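Local coordinates for membrane lipoprotein family protein (Aeropyrum pernix, PDB 4PEV), which probably serves as the substrate-binding component of an ABC transporter and holds adenosine in the cleft between its two lobes, at residues G119-E124 with A191-P196; P196-F201 with W224-R229; F201-L206 with D405-E410. One frame throughout, in Å; residues are numbered along the deposited sequence.

Interaction 1 (G119-E124 with A191-P196); sequences GFLWQE and AGMDIP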
loop_
_atom_site.group_PDB
_atom_site.type_symbol
_atom_site.label_atom_id
_atom_site.label_comp_id
_atom_site.label_asym_id
_atom_site.label_seq_id
_atom_site.Cartn_x
_atom_site.Cartn_y
_atom_site.Cartn_z
ATOM N N GLY C 119 -9.725 -4.225 -5.393
ATOM C CA GLY C 119 -9.827 -4.207 -3.951
ATOM C C GLY C 119 -10.371 -5.501 -3.391
ATOM O O GLY C 119 -11.182 -6.184 -4.020
ATOM N N PHE C 120 -9.909 -5.824 -2.192
ATOM C CA PHE C 120 -10.343 -6.999 -1.474
ATOM C C PHE C 120 -11.857 -7.152 -1.357
ATOM O O PHE C 120 -12.349 -8.273 -1.429
ATOM C CB PHE C 120 -9.730 -6.994 -0.064
ATOM C CG PHE C 120 -10.293 -8.045 0.831
ATOM C CD1 PHE C 120 -9.886 -9.375 0.699
ATOM C CD2 PHE C 120 -11.270 -7.723 1.765
ATOM C CE1 PHE C 120 -10.431 -10.357 1.502
ATOM C CE2 PHE C 120 -11.820 -8.700 2.568
ATOM C CZ PHE C 120 -11.397 -10.017 2.438
ATOM N N LEU C 121 -12.601 -6.060 -1.157
ATOM C CA LEU C 121 -14.041 -6.175 -0.894
ATOM C C LEU C 121 -14.848 -6.810 -2.031
ATOM O O LEU C 121 -16.005 -7.208 -1.828
ATOM C CB LEU C 121 -14.662 -4.828 -0.548
ATOM C CG LEU C 121 -14.121 -4.025 0.644
ATOM C CD1 LEU C 121 -14.984 -2.782 0.842
ATOM C CD2 LEU C 121 -14.088 -4.858 1.920
ATOM N N TRP C 122 -14.242 -6.900 -3.212
ATOM C CA TRP C 122 -14.826 -7.592 -4.366
ATOM C C TRP C 122 -14.769 -9.124 -4.291
ATOM O O TRP C 122 -15.378 -9.806 -5.105
ATOM C CB TRP C 122 -14.099 -7.152 -5.643
ATOM C CG TRP C 122 -14.503 -5.810 -6.130
ATOM C CD1 TRP C 122 -13.719 -4.706 -6.234
ATOM C CD2 TRP C 122 -15.807 -5.427 -6.582
ATOM N NE1 TRP C 122 -14.455 -3.654 -6.719
ATOM C CE2 TRP C 122 -15.738 -4.071 -6.948
ATOM C CE3 TRP C 122 -17.026 -6.109 -6.724
ATOM C CZ2 TRP C 122 -16.832 -3.377 -7.439
ATOM C CZ3 TRP C 122 -18.117 -5.422 -7.226
ATOM C CH2 TRP C 122 -18.017 -4.069 -7.572
ATOM N N GLN C 123 -14.033 -9.658 -3.329
ATOM C CA GLN C 123 -13.796 -11.090 -3.248
ATOM C C GLN C 123 -15.060 -11.874 -2.949
ATOM O O GLN C 123 -15.305 -12.897 -3.554
ATOM C CB GLN C 123 -12.777 -11.387 -2.170
ATOM C CG GLN C 123 -12.147 -12.741 -2.307
ATOM C CD GLN C 123 -11.430 -13.134 -1.047
ATOM O OE1 GLN C 123 -10.296 -12.719 -0.795
ATOM N NE2 GLN C 123 -12.096 -13.927 -0.234
ATOM N N GLU C 124 -15.843 -11.396 -1.997
ATOM C CA GLU C 124 -17.119 -12.015 -1.659
ATOM C C GLU C 124 -18.076 -12.014 -2.853
ATOM O O GLU C 124 -18.505 -13.082 -3.275
ATOM C CB GLU C 124 -17.748 -11.297 -0.465
ATOM C CG GLU C 124 -17.672 -12.034 0.859
ATOM C CD GLU C 124 -19.055 -12.346 1.399
ATOM O OE1 GLU C 124 -19.290 -12.086 2.605
ATOM O OE2 GLU C 124 -19.912 -12.816 0.606
ATOM N N ALA C 191 -4.492 3.265 9.676
ATOM C CA ALA C 191 -4.938 2.231 8.754
ATOM C C ALA C 191 -6.384 2.443 8.385
ATOM O O ALA C 191 -7.115 3.147 9.086
ATOM C CB ALA C 191 -4.756 0.861 9.375
ATOM N N GLY C 192 -6.785 1.837 7.273
ATOM C CA GLY C 192 -8.168 1.892 6.826
ATOM C C GLY C 192 -8.972 0.790 7.478
ATOM O O GLY C 192 -9.075 0.730 8.697
HETATM N N MSE C 193 -9.519 -0.102 6.662
HETATM C CA MSE C 193 -10.408 -1.149 7.154
HETATM C C MSE C 193 -9.657 -2.350 7.645
HETATM O O MSE C 193 -8.559 -2.665 7.163
HETATM C CB MSE C 193 -11.322 -1.625 6.037
HETATM C CG MSE C 193 -12.183 -0.505 5.475
HETATM SE SE MSE C 193 -13.384 -1.276 4.109
HETATM C CE MSE C 193 -14.746 -1.945 5.389
ATOM N N ASP C 194 -10.265 -3.047 8.602
ATOM C CA ASP C 194 -9.689 -4.260 9.159
ATOM C C ASP C 194 -9.927 -5.464 8.235
ATOM O O ASP C 194 -10.899 -6.207 8.387
ATOM C CB ASP C 194 -10.275 -4.511 10.542
ATOM C CG ASP C 194 -9.538 -5.597 11.289
ATOM O OD1 ASP C 194 -9.000 -6.528 10.623
ATOM O OD2 ASP C 194 -9.493 -5.499 12.543
ATOM N N ILE C 195 -9.017 -5.659 7.291
ATOM C CA ILE C 195 -9.158 -6.688 6.275
ATOM C C ILE C 195 -7.804 -7.327 5.982
ATOM O O ILE C 195 -6.779 -6.749 6.345
ATOM C CB ILE C 195 -9.744 -6.082 4.999
ATOM C CG1 ILE C 195 -8.925 -4.870 4.523
ATOM C CG2 ILE C 195 -11.179 -5.644 5.250
ATOM C CD1 ILE C 195 -9.151 -4.546 3.061
ATOM N N PRO C 196 -7.795 -8.514 5.323
ATOM C CA PRO C 196 -6.582 -9.320 5.126
ATOM C C PRO C 196 -5.339 -8.624 4.612
ATOM O O PRO C 196 -4.273 -8.867 5.163
ATOM C CB PRO C 196 -7.039 -10.415 4.160
ATOM C CG PRO C 196 -8.443 -10.655 4.579
ATOM C CD PRO C 196 -8.988 -9.279 4.893
#

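Interaction 2 (P196-F201 with W224-R229); sequences PPLWRF and WTYTGR. With ADN (adenosine), chain F.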
loop_
_atom_site.group_PDB
_atom_site.type_symbol
_atom_site.label_atom_id
_atom_site.label_comp_id
_atom_site.label_asym_id
_atom_site.label_seq_id
_atom_site.Cartn_x
_atom_site.Cartn_y
_atom_site.Cartn_z
ATOM N N PRO C 196 -7.795 -8.514 5.323
ATOM C CA PRO C 196 -6.582 -9.320 5.126
ATOM C C PRO C 196 -5.339 -8.624 4.612
ATOM O O PRO C 196 -4.273 -8.867 5.163
ATOM C CB PRO C 196 -7.039 -10.415 4.160
ATOM C CG PRO C 196 -8.443 -10.655 4.579
ATOM C CD PRO C 196 -8.988 -9.279 4.893
ATOM N N PRO C 197 -5.451 -7.767 3.583
ATOM C CA PRO C 197 -4.211 -7.125 3.117
ATOM C C PRO C 197 -3.581 -6.281 4.206
ATOM O O PRO C 197 -2.360 -6.312 4.388
ATOM C CB PRO C 197 -4.663 -6.246 1.965
ATOM C CG PRO C 197 -6.018 -6.763 1.576
ATOM C CD PRO C 197 -6.626 -7.306 2.829
ATOM N N LEU C 198 -4.410 -5.562 4.950
ATOM C CA LEU C 198 -3.909 -4.762 6.064
ATOM C C LEU C 198 -3.405 -5.600 7.229
ATOM O O LEU C 198 -2.544 -5.135 7.990
ATOM C CB LEU C 198 -4.949 -3.742 6.534
ATOM C CG LEU C 198 -4.821 -2.427 5.748
ATOM C CD1 LEU C 198 -5.029 -2.606 4.252
ATOM C CD2 LEU C 198 -5.797 -1.404 6.278
ATOM N N TRP C 199 -3.914 -6.826 7.373
ATOM C CA TRP C 199 -3.327 -7.751 8.334
ATOM C C TRP C 199 -1.859 -7.946 7.958
ATOM O O TRP C 199 -0.974 -7.872 8.807
ATOM C CB TRP C 199 -4.016 -9.103 8.334
ATOM C CG TRP C 199 -5.468 -9.096 8.658
ATOM C CD1 TRP C 199 -6.194 -8.069 9.171
ATOM C CD2 TRP C 199 -6.371 -10.202 8.528
ATOM N NE1 TRP C 199 -7.511 -8.452 9.349
ATOM C CE2 TRP C 199 -7.644 -9.760 8.965
ATOM C CE3 TRP C 199 -6.230 -11.528 8.074
ATOM C CZ2 TRP C 199 -8.778 -10.594 8.954
ATOM C CZ3 TRP C 199 -7.354 -12.358 8.059
ATOM C CH2 TRP C 199 -8.614 -11.884 8.496
ATOM N N ARG C 200 -1.601 -8.166 6.675
ATOM C CA ARG C 200 -0.242 -8.384 6.206
ATOM C C ARG C 200 0.657 -7.164 6.404
ATOM O O ARG C 200 1.829 -7.314 6.768
ATOM C CB ARG C 200 -0.245 -8.813 4.741
ATOM C CG ARG C 200 -0.948 -10.140 4.535
ATOM C CD ARG C 200 -0.618 -10.804 3.205
ATOM N NE ARG C 200 -1.478 -10.345 2.123
ATOM C CZ ARG C 200 -2.767 -10.629 2.028
ATOM N NH1 ARG C 200 -3.362 -11.365 2.963
ATOM N NH2 ARG C 200 -3.469 -10.170 0.995
ATOM N N PHE C 201 0.111 -5.969 6.164
ATOM C CA PHE C 201 0.841 -4.728 6.440
ATOM C C PHE C 201 1.185 -4.693 7.916
ATOM O O PHE C 201 2.348 -4.563 8.272
ATOM C CB PHE C 201 0.030 -3.460 6.078
ATOM C CG PHE C 201 0.091 -3.077 4.615
ATOM C CD1 PHE C 201 1.233 -2.507 4.078
ATOM C CD2 PHE C 201 -1.006 -3.269 3.774
ATOM C CE1 PHE C 201 1.283 -2.140 2.735
ATOM C CE2 PHE C 201 -0.955 -2.912 2.434
ATOM C CZ PHE C 201 0.187 -2.343 1.913
ATOM N N TRP C 224 -0.748 1.104 16.121
ATOM C CA TRP C 224 -1.468 0.844 14.895
ATOM C C TRP C 224 -2.939 1.107 15.135
ATOM O O TRP C 224 -3.525 0.515 16.027
ATOM C CB TRP C 224 -1.260 -0.599 14.504
ATOM C CG TRP C 224 -1.970 -0.996 13.294
ATOM C CD1 TRP C 224 -3.290 -1.312 13.183
ATOM C CD2 TRP C 224 -1.407 -1.154 11.996
ATOM N NE1 TRP C 224 -3.581 -1.675 11.894
ATOM C CE2 TRP C 224 -2.443 -1.582 11.141
ATOM C CE3 TRP C 224 -0.126 -0.970 11.472
ATOM C CZ2 TRP C 224 -2.243 -1.826 9.782
ATOM C CZ3 TRP C 224 0.076 -1.220 10.126
ATOM C CH2 TRP C 224 -0.982 -1.647 9.294
ATOM N N THR C 225 -3.525 1.997 14.339
ATOM C CA THR C 225 -4.937 2.335 14.443
ATOM C C THR C 225 -5.712 2.092 13.142
ATOM O O THR C 225 -5.458 2.741 12.110
ATOM C CB THR C 225 -5.113 3.804 14.855
ATOM O OG1 THR C 225 -4.255 4.079 15.965
ATOM C CG2 THR C 225 -6.571 4.093 15.242
ATOM N N TYR C 226 -6.659 1.154 13.201
ATOM C CA TYR C 226 -7.699 1.051 12.188
ATOM C C TYR C 226 -8.685 2.204 12.355
ATOM O O TYR C 226 -9.225 2.401 13.435
ATOM C CB TYR C 226 -8.433 -0.269 12.309
ATOM C CG TYR C 226 -7.615 -1.437 11.843
ATOM C CD1 TYR C 226 -7.247 -1.562 10.496
ATOM C CD2 TYR C 226 -7.203 -2.420 12.735
ATOM C CE1 TYR C 226 -6.500 -2.639 10.053
ATOM C CE2 TYR C 226 -6.453 -3.495 12.309
ATOM C CZ TYR C 226 -6.099 -3.608 10.972
ATOM O OH TYR C 226 -5.346 -4.693 10.556
ATOM N N THR C 227 -8.878 2.975 11.287
ATOM C CA THR C 227 -9.914 4.001 11.223
ATOM C C THR C 227 -11.222 3.398 10.739
ATOM O O THR C 227 -12.294 3.907 11.051
ATOM C CB THR C 227 -9.569 5.107 10.219
ATOM O OG1 THR C 227 -9.526 4.547 8.898
ATOM C CG2 THR C 227 -8.245 5.759 10.569
ATOM N N GLY C 228 -11.125 2.346 9.940
ATOM C CA GLY C 228 -12.300 1.626 9.473
ATOM C C GLY C 228 -12.778 2.060 8.100
ATOM O O GLY C 228 -13.694 1.461 7.530
ATOM N N ARG C 229 -12.170 3.105 7.559
ATOM C CA ARG C 229 -12.584 3.628 6.276
ATOM C C ARG C 229 -11.342 3.840 5.416
ATOM O O ARG C 229 -10.243 3.992 5.939
ATOM C CB ARG C 229 -13.425 4.897 6.505
ATOM C CG ARG C 229 -14.829 4.559 7.041
ATOM C CD ARG C 229 -15.695 5.722 7.536
ATOM N NE ARG C 229 -15.895 6.776 6.533
ATOM C CZ ARG C 229 -16.644 6.671 5.430
ATOM N NH1 ARG C 229 -17.301 5.552 5.151
ATOM N NH2 ARG C 229 -16.740 7.699 4.591
HETATM O "O5'" ADN F . -3.464 2.447 1.231
HETATM C "C5'" ADN F . -2.996 1.279 1.932
HETATM C "C4'" ADN F . -3.623 -0.048 1.494
HETATM O "O4'" ADN F . -5.022 -0.103 1.786
HETATM C "C3'" ADN F . -3.540 -0.402 0.013
HETATM O "O3'" ADN F . -2.258 -0.929 -0.349
HETATM C "C2'" ADN F . -4.679 -1.404 -0.141
HETATM O "O2'" ADN F . -4.318 -2.736 0.248
HETATM C "C1'" ADN F . -5.719 -0.870 0.809
HETATM N N9 ADN F . -6.669 0.021 0.115
HETATM C C8 ADN F . -6.488 1.322 -0.216
HETATM N N7 ADN F . -7.586 1.831 -0.835
HETATM C C5 ADN F . -8.490 0.830 -0.891
HETATM C C6 ADN F . -9.863 0.648 -1.409
HETATM N N6 ADN F . -10.495 1.675 -2.008
HETATM N N1 ADN F . -10.449 -0.568 -1.276
HETATM C C2 ADN F . -9.824 -1.611 -0.689
HETATM N N3 ADN F . -8.582 -1.521 -0.199
HETATM C C4 ADN F . -7.878 -0.358 -0.271
#

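Interaction 3 (F201-L206 with D405-E410); sequences FHIGYL and DSIIEE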
loop_
_atom_site.group_PDB
_atom_site.type_symbol
_atom_site.label_atom_id
_atom_site.label_comp_id
_atom_site.label_asym_id
_atom_site.label_seq_id
_atom_site.Cartn_x
_atom_site.Cartn_y
_atom_site.Cartn_z
ATOM N N PHE C 201 0.111 -5.969 6.164
ATOM C CA PHE C 201 0.841 -4.728 6.440
ATOM C C PHE C 201 1.185 -4.693 7.916
ATOM O O PHE C 201 2.348 -4.563 8.272
ATOM C CB PHE C 201 0.030 -3.460 6.078
ATOM C CG PHE C 201 0.091 -3.077 4.615
ATOM C CD1 PHE C 201 1.233 -2.507 4.078
ATOM C CD2 PHE C 201 -1.006 -3.269 3.774
ATOM C CE1 PHE C 201 1.283 -2.140 2.735
ATOM C CE2 PHE C 201 -0.955 -2.912 2.434
ATOM C CZ PHE C 201 0.187 -2.343 1.913
ATOM N N HIS C 202 0.163 -4.822 8.762
ATOM C CA HIS C 202 0.341 -4.723 10.204
ATOM C C HIS C 202 1.428 -5.674 10.657
ATOM O O HIS C 202 2.431 -5.248 11.224
ATOM C CB HIS C 202 -0.957 -5.016 10.951
ATOM C CG HIS C 202 -0.878 -4.738 12.418
ATOM N ND1 HIS C 202 -1.934 -4.961 13.271
ATOM C CD2 HIS C 202 0.129 -4.257 13.188
ATOM C CE1 HIS C 202 -1.588 -4.619 14.503
ATOM N NE2 HIS C 202 -0.339 -4.196 14.481
ATOM N N ILE C 203 1.247 -6.956 10.387
ATOM C CA ILE C 203 2.240 -7.959 10.759
ATOM C C ILE C 203 3.642 -7.596 10.288
ATOM O O ILE C 203 4.590 -7.741 11.034
ATOM C CB ILE C 203 1.862 -9.343 10.190
ATOM C CG1 ILE C 203 0.726 -9.945 11.015
ATOM C CG2 ILE C 203 3.067 -10.278 10.150
ATOM C CD1 ILE C 203 0.097 -11.154 10.364
ATOM N N GLY C 204 3.779 -7.154 9.051
ATOM C CA GLY C 204 5.098 -6.851 8.511
ATOM C C GLY C 204 5.713 -5.622 9.147
ATOM O O GLY C 204 6.922 -5.553 9.340
ATOM N N TYR C 205 4.872 -4.652 9.478
ATOM C CA TYR C 205 5.328 -3.391 10.018
ATOM C C TYR C 205 5.838 -3.595 11.433
ATOM O O TYR C 205 6.908 -3.114 11.771
ATOM C CB TYR C 205 4.192 -2.359 9.965
ATOM C CG TYR C 205 4.561 -0.951 10.395
ATOM C CD1 TYR C 205 5.625 -0.264 9.800
ATOM C CD2 TYR C 205 3.829 -0.291 11.382
ATOM C CE1 TYR C 205 5.954 1.035 10.181
ATOM C CE2 TYR C 205 4.150 1.010 11.767
ATOM C CZ TYR C 205 5.211 1.664 11.162
ATOM O OH TYR C 205 5.523 2.938 11.561
ATOM N N LEU C 206 5.067 -4.306 12.248
ATOM C CA LEU C 206 5.474 -4.651 13.613
ATOM C C LEU C 206 6.699 -5.546 13.613
ATOM O O LEU C 206 7.631 -5.352 14.394
ATOM C CB LEU C 206 4.348 -5.384 14.333
ATOM C CG LEU C 206 4.535 -5.722 15.815
ATOM C CD1 LEU C 206 4.911 -4.523 16.678
ATOM C CD2 LEU C 206 3.252 -6.351 16.328
ATOM N N ASP C 405 -4.620 -12.035 14.925
ATOM C CA ASP C 405 -4.606 -11.430 16.256
ATOM C C ASP C 405 -3.530 -11.995 17.171
ATOM O O ASP C 405 -2.960 -11.258 17.977
ATOM C CB ASP C 405 -5.966 -11.582 16.943
ATOM C CG ASP C 405 -6.857 -10.361 16.771
ATOM O OD1 ASP C 405 -6.434 -9.373 16.124
ATOM O OD2 ASP C 405 -7.985 -10.386 17.309
ATOM N N SER C 406 -3.254 -13.289 17.061
ATOM C CA SER C 406 -2.273 -13.909 17.950
ATOM C C SER C 406 -0.842 -13.807 17.405
ATOM O O SER C 406 0.103 -13.831 18.180
ATOM C CB SER C 406 -2.662 -15.355 18.293
ATOM O OG SER C 406 -3.001 -16.074 17.131
ATOM N N ILE C 407 -0.667 -13.673 16.096
ATOM C CA ILE C 407 0.653 -13.296 15.576
ATOM C C ILE C 407 1.111 -11.941 16.151
ATOM O O ILE C 407 2.286 -11.766 16.467
ATOM C CB ILE C 407 0.694 -13.249 14.034
ATOM C CG1 ILE C 407 0.560 -14.667 13.458
ATOM C CG2 ILE C 407 1.993 -12.603 13.546
ATOM C CD1 ILE C 407 0.468 -14.745 11.941
ATOM N N ILE C 408 0.188 -10.998 16.299
ATOM C CA ILE C 408 0.507 -9.711 16.894
ATOM C C ILE C 408 0.874 -9.820 18.387
ATOM O O ILE C 408 1.843 -9.189 18.814
ATOM C CB ILE C 408 -0.653 -8.702 16.702
ATOM C CG1 ILE C 408 -0.931 -8.487 15.207
ATOM C CG2 ILE C 408 -0.365 -7.378 17.417
ATOM C CD1 ILE C 408 0.275 -8.067 14.398
ATOM N N GLU C 409 0.107 -10.590 19.174
ATOM C CA GLU C 409 0.464 -10.873 20.588
ATOM C C GLU C 409 1.920 -11.320 20.701
ATOM O O GLU C 409 2.667 -10.872 21.583
ATOM C CB GLU C 409 -0.412 -11.987 21.178
ATOM C CG GLU C 409 -1.764 -11.562 21.749
ATOM C CD GLU C 409 -2.697 -12.756 22.042
ATOM O OE1 GLU C 409 -2.249 -13.784 22.620
ATOM O OE2 GLU C 409 -3.896 -12.671 21.686
ATOM N N GLU C 410 2.299 -12.208 19.783
ATOM C CA GLU C 410 3.612 -12.832 19.764
ATOM C C GLU C 410 4.702 -11.869 19.343
ATOM O O GLU C 410 5.763 -11.845 19.948
ATOM C CB GLU C 410 3.617 -14.047 18.816
ATOM C CG GLU C 410 2.719 -15.208 19.248
ATOM C CD GLU C 410 3.021 -15.695 20.656
ATOM O OE1 GLU C 410 4.219 -15.835 21.010
ATOM O OE2 GLU C 410 2.054 -15.932 21.411
#

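Interaction 1 (G119-E124 with A191-P196)
Phe120 lays one face of its ring against Pro196 and slides past Ile195, joining the two lobes of a periplasmic-binding-protein fold across the adenosine cleft. Residues 119-124 follow strand 114-118 of one sheet, while residues 191-196 run from strand 186-191 of the other into helix 196-214. Pro196 CD stands over the Phe120 ring, offset toward its rim, in a CH-pi contact 3.8 Å from the ring centroid and 21° off the normal. The Phe120 ring and the proline cross at about a right angle, with Phe120 CZ 3.5 Å from Pro196 CD. Ile195 meets the same ring obliquely: its CB lies 3.9 Å from Phe120 CD2, its CG2 also touches Phe120 CE2, and its CD1 touches Phe120 CB at 4.0 Å. CG of Phe120 is anti to the backbone N (chi1 170°), which puts CG out toward residues 191-196. Beside this pair, Leu121 CD1 comes within 3.9 Å of the selenium of Met193, modelled as selenomethionine, the two side chains crossing at about a right angle. No hydrogen bond spans the two segments, so between them the lobes meet by apolar packing alone. The second shell ties it to the ligand site: Leu121 N is hydrogen-bonded to Asp60 OD2, and Met193 rests on Phe230, both adenosine-binding residues. The Asp194 carboxylate is hydrogen-bonded through OD1 to Trp199 NE1 and through OD2 to His401 NE2. Phe120 sits in a short 3-10 turn, with Trp122 N bonded to Gly119 O at 3.2 Å and Gln123 N to Phe120 O at 2.9 Å.

Interaction 2 (P196-F201 with W224-R229)
Trp224 and Tyr226, on the closing strand of the beta-alpha-beta unit 186-191, 196-214, 222-226, pack against the first turns of its helix; the axes of 196-201 and 224-226 run nearly antiparallel (171°), 11.4 Å apart at closest approach. CG of Trp224 is anti to its backbone N (chi1 178°), and the six-membered end of the indole meets the helix: CH2 approaches Phe201 CB at 3.8 Å, with CB near the ring plane. Trp224 NE1 lies 3.3 Å above one face of the Tyr226 ring, offset toward its rim. Tyr226 passes Leu198 in the opposite direction and offers its ring edge, CE1 lying 4.0 Å from Leu198 CB. Leu198 in turn sets CD1 3.5 Å from adenosine O4', so it lines the pocket and Tyr226 packs behind it. The Tyr226 hydroxyl reaches the edge of the Trp199 ring, OH to CD1 3.7 Å, and is hydrogen-bonded to Tyr404 OH. A phenylalanine in place of Tyr226 would probably leave Tyr404 without that partner and open a small gap at the Trp199 edge. Farther on, Thr227 opens an ST turn, its OG1 accepting from Arg229 N at 3.3 Å and 172°.

Interaction 3 (F201-L206 with D405-E410)
His202 and Ile408 make the one CH-pi contact here: Ile408 CD1 sits over the centre of the imidazole, 3.8 Å from its centroid and only 3° off the normal. His202 CG is anti to the backbone N (chi1 -172°), which sets CG on the side of residues 405-410, and the two side chains cross at about a right angle. The remaining contacts are aliphatic; the axes of 201-206 and 405-410 are nearly parallel (9°), 10.2 Å apart at closest approach. Ile203 CG1 lies 3.9 Å from both Ile407 CG2 and Ile408 CD1, and Ile203 CD1 meets Ile407 CD1. On the other branch of Ile408, CG2 touches Leu206 CD2 at 3.9 Å, so this residue fits among His202, Ile203 and Leu206. The imidazole has a polar partner outside the two segments: His202 ND1 is hydrogen-bonded to Tyr404 OH. The imidazole face turned from Ile408 stacks on Trp224 of strand 222-226. With an indole on one face, a methyl on the other and ND1 tied to a hydroxyl, the ring is probably restrained from flipping, and C-terminal helix 401-412 joins helix 196-214 by shape and hydrophobic burial, with no hydrogen bond or salt bridge between these segments.

The three contacts step along helix 196-214 and its N-terminal approach, from the cleft into one lobe. Interaction 1 is a surface contact between lobes, whereas interactions 2 and 3 are buried within a single lobe. Helix 196-214 is common ground: Pro196 links interactions 1 and 2, Phe201 links 2 and 3. Interactions 1 and 2 touch through a probable hydrogen bond between Ala191 N and Thr225 O on neighbouring strands, and interactions 2 and 3 meet where Trp224 packs on His202; interactions 1 and 3 do not touch. None has a hydrogen bond between its segments, but the chemistry shifts: ring, proline and selenium at the cleft, aromatic edges between helix and strand, branched aliphatics between helices.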